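Local coordinates for protein endo-alpha-(1->5)-L-arabinanase (Bacillus licheniformis, PDB 6B7K) that probably cuts the (1->5)-alpha-arabinofuranosidic linkages within arabinan chains, as a calcium-binding glycoside hydrolase of family 43, at residues Tyr220-Tyr224 with Gly247-Ser252. Numbering follows the deposited sequence.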
ATOM      1  N   TYR A 220      -5.781  10.192 -10.128  1.00 47.18           N
ATOM      2  CA  TYR A 220      -5.578   9.072  -9.227  1.00 45.87           C
ATOM      3  C   TYR A 220      -6.927   8.685  -8.643  1.00 46.90           C
ATOM      4  O   TYR A 220      -7.654   9.542  -8.128  1.00 47.48           O
ATOM      5  CB  TYR A 220      -4.576   9.437  -8.118  1.00 44.74           C
ATOM      6  CG  TYR A 220      -3.567   8.361  -7.737  1.00 43.22           C
ATOM      7  CD1 TYR A 220      -3.298   7.292  -8.581  1.00 42.74           C
ATOM      8  CD2 TYR A 220      -2.878   8.424  -6.525  1.00 41.99           C
ATOM      9  CE1 TYR A 220      -2.375   6.315  -8.230  1.00 41.79           C
ATOM     10  CE2 TYR A 220      -1.958   7.451  -6.165  1.00 40.68           C
ATOM     11  CZ  TYR A 220      -1.713   6.401  -7.018  1.00 40.83           C
ATOM     12  OH  TYR A 220      -0.794   5.444  -6.656  1.00 39.99           O
ATOM     13  N   LYS A 221      -7.255   7.399  -8.709  1.00 48.35           N
ATOM     14  CA  LYS A 221      -8.538   6.905  -8.242  1.00 51.22           C
ATOM     15  C   LYS A 221      -8.320   5.703  -7.335  1.00 44.98           C
ATOM     16  O   LYS A 221      -7.228   5.137  -7.268  1.00 42.00           O
ATOM     17  CB  LYS A 221      -9.452   6.537  -9.415  1.00 58.78           C
ATOM     18  CG  LYS A 221      -9.819   7.715 -10.292  1.00 65.81           C
ATOM     19  CD  LYS A 221     -10.444   7.224 -11.581  1.00 71.00           C
ATOM     20  CE  LYS A 221     -10.616   8.359 -12.566  1.00 80.12           C
ATOM     21  NZ  LYS A 221      -9.301   8.945 -12.938  1.00 86.27           N
ATOM     22  N   ILE A 222      -9.379   5.325  -6.625  1.00 42.41           N
ATOM     23  CA  ILE A 222      -9.379   4.166  -5.740  1.00 39.72           C
ATOM     24  C   ILE A 222     -10.522   3.259  -6.170  1.00 39.68           C
ATOM     25  O   ILE A 222     -11.687   3.679  -6.167  1.00 40.73           O
ATOM     26  CB  ILE A 222      -9.526   4.568  -4.264  1.00 38.54           C
ATOM     27  CG1 ILE A 222      -8.310   5.377  -3.806  1.00 37.33           C
ATOM     28  CG2 ILE A 222      -9.714   3.335  -3.393  1.00 38.02           C
ATOM     29  CD1 ILE A 222      -8.428   5.900  -2.395  1.00 36.88           C
ATOM     30  N   ALA A 223     -10.190   2.025  -6.543  1.00 38.61           N
ATOM     31  CA  ALA A 223     -11.166   1.056  -7.021  1.00 39.03           C
ATOM     32  C   ALA A 223     -11.008  -0.248  -6.253  1.00 38.24           C
ATOM     33  O   ALA A 223      -9.911  -0.592  -5.803  1.00 37.89           O
ATOM     34  CB  ALA A 223     -11.012   0.798  -8.524  1.00 39.73           C
ATOM     35  N   TYR A 224     -12.111  -0.981  -6.122  1.00 38.24           N
ATOM     36  CA  TYR A 224     -12.151  -2.181  -5.299  1.00 37.99           C
ATOM     37  C   TYR A 224     -12.847  -3.316  -6.038  1.00 39.49           C
ATOM     38  O   TYR A 224     -13.541  -3.106  -7.037  1.00 40.70           O
ATOM     39  CB  TYR A 224     -12.856  -1.916  -3.958  1.00 37.63           C
ATOM     40  CG  TYR A 224     -14.228  -1.296  -4.089  1.00 38.23           C
ATOM     41  CD1 TYR A 224     -14.380   0.077  -4.223  1.00 38.31           C
ATOM     42  CD2 TYR A 224     -15.372  -2.081  -4.074  1.00 39.18           C
ATOM     43  CE1 TYR A 224     -15.629   0.651  -4.344  1.00 39.29           C
ATOM     44  CE2 TYR A 224     -16.629  -1.514  -4.190  1.00 40.37           C
ATOM     45  CZ  TYR A 224     -16.750  -0.147  -4.327  1.00 40.52           C
ATOM     46  OH  TYR A 224     -17.993   0.427  -4.446  1.00 42.21           O
ATOM     47  N   GLY A 247     -13.018  -2.431 -11.899  1.00 41.32           N
ATOM     48  CA  GLY A 247     -12.783  -1.626 -10.720  1.00 40.43           C
ATOM     49  C   GLY A 247     -13.901  -0.635 -10.476  1.00 41.71           C
ATOM     50  O   GLY A 247     -14.052   0.333 -11.227  1.00 43.40           O
ATOM     51  N   THR A 248     -14.707  -0.874  -9.445  1.00 41.19           N
ATOM     52  CA  THR A 248     -15.709   0.099  -9.028  1.00 41.85           C
ATOM     53  C   THR A 248     -15.020   1.196  -8.225  1.00 40.78           C
ATOM     54  O   THR A 248     -14.358   0.915  -7.221  1.00 40.01           O
ATOM     55  CB  THR A 248     -16.803  -0.570  -8.202  1.00 42.14           C
ATOM     56  OG1 THR A 248     -16.202  -1.448  -7.244  1.00 41.16           O
ATOM     57  CG2 THR A 248     -17.743  -1.359  -9.099  1.00 43.12           C
ATOM     58  N   ILE A 249     -15.173   2.439  -8.667  1.00 41.22           N
ATOM     59  CA  ILE A 249     -14.434   3.556  -8.091  1.00 40.80           C
ATOM     60  C   ILE A 249     -15.043   3.926  -6.743  1.00 41.05           C
ATOM     61  O   ILE A 249     -16.235   4.234  -6.649  1.00 43.20           O
ATOM     62  CB  ILE A 249     -14.425   4.758  -9.043  1.00 42.29           C
ATOM     63  CG1 ILE A 249     -13.579   4.438 -10.278  1.00 42.82           C
ATOM     64  CG2 ILE A 249     -13.902   5.997  -8.335  1.00 42.01           C
ATOM     65  CD1 ILE A 249     -13.589   5.527 -11.321  1.00 45.12           C
ATOM     66  N   LEU A 250     -14.220   3.891  -5.697  1.00 39.15           N
ATOM     67  CA  LEU A 250     -14.643   4.312  -4.369  1.00 39.43           C
ATOM     68  C   LEU A 250     -14.417   5.796  -4.133  1.00 40.53           C
ATOM     69  O   LEU A 250     -15.159   6.416  -3.361  1.00 41.49           O
ATOM     70  CB  LEU A 250     -13.895   3.512  -3.297  1.00 37.42           C
ATOM     71  CG  LEU A 250     -14.262   3.785  -1.838  1.00 37.23           C
ATOM     72  CD1 LEU A 250     -15.719   3.432  -1.573  1.00 38.06           C
ATOM     73  CD2 LEU A 250     -13.338   3.019  -0.906  1.00 36.84           C
ATOM     74  N   ASP A 251     -13.414   6.378  -4.785  1.00 40.23           N
ATOM     75  CA  ASP A 251     -13.088   7.786  -4.582  1.00 40.69           C
ATOM     76  C   ASP A 251     -12.309   8.284  -5.789  1.00 40.86           C
ATOM     77  O   ASP A 251     -11.242   7.746  -6.102  1.00 39.96           O
ATOM     78  CB  ASP A 251     -12.277   7.971  -3.299  1.00 39.21           C
ATOM     79  CG  ASP A 251     -12.009   9.427  -2.985  1.00 39.98           C
ATOM     80  OD1 ASP A 251     -12.685  10.299  -3.571  1.00 41.71           O
ATOM     81  OD2 ASP A 251     -11.117   9.700  -2.156  1.00 39.35           O
ATOM     82  N   SER A 252     -12.838   9.304  -6.464  1.00 41.94           N
ATOM     83  CA  SER A 252     -12.135   9.956  -7.558  1.00 42.13           C
ATOM     84  C   SER A 252     -11.699  11.377  -7.228  1.00 42.10           C
ATOM     85  O   SER A 252     -11.003  11.996  -8.038  1.00 41.82           O
ATOM     86  CB  SER A 252     -13.012   9.971  -8.822  1.00 44.17           C
ATOM     87  OG  SER A 252     -14.325  10.421  -8.533  1.00 45.84           O
TER
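Ile222 O takes a hydrogen bond from Leu250 N, 2.6 Å away, and a weak second one from Asp251 N. Two residues of 247-252 thus face Ile222, which makes a classic beta bulge in this antiparallel pair. Ile222 N donates in turn to Asp251 O at 3.1 Å, and toward Tyr224 the ladder resumes with Tyr224 N to Thr248 O, also at 3.1 Å. Tyr224 O is gripped twice, weakly by Thr248 N and by the Thr248 hydroxyl, whose OG1 stands 3.1 Å from that oxygen, well above the carbonyl plane. The same OG1 lies over one face of the Tyr224 ring, toward the rim, and Thr248 CB makes a CH-pi contact 4.2 Å from the ring centroid. With CG set between its backbone N and carbonyl carbon (chi1 53°), Tyr224 swings its ring back across the neighbouring strand, where Leu250 CB meets the ring edge 3.5 Å from CE1. A leucine in place of Tyr224 would probably lose the flat surface under Thr248 and open a gap beside Leu250. At the bulge, Ile222 CG2 lies against Leu250 CB; Ala223 CB packs on Gly247 CA, and Lys221 CD touches Ile249 CD1 at 3.6 Å, while the Lys221 ammonium goes on to a salt bridge with Asp210. Tyr220 OH makes a weak hydrogen bond to Glu192, the predicted proton donor. Strand 248-251 is the outer strand of a four-stranded antiparallel blade of the five-bladed GH43 beta-propeller, with strand 202-209 on the far side of 221-227. Asp251 forms a salt bridge with Arg273 of strand 270-277 in the next blade.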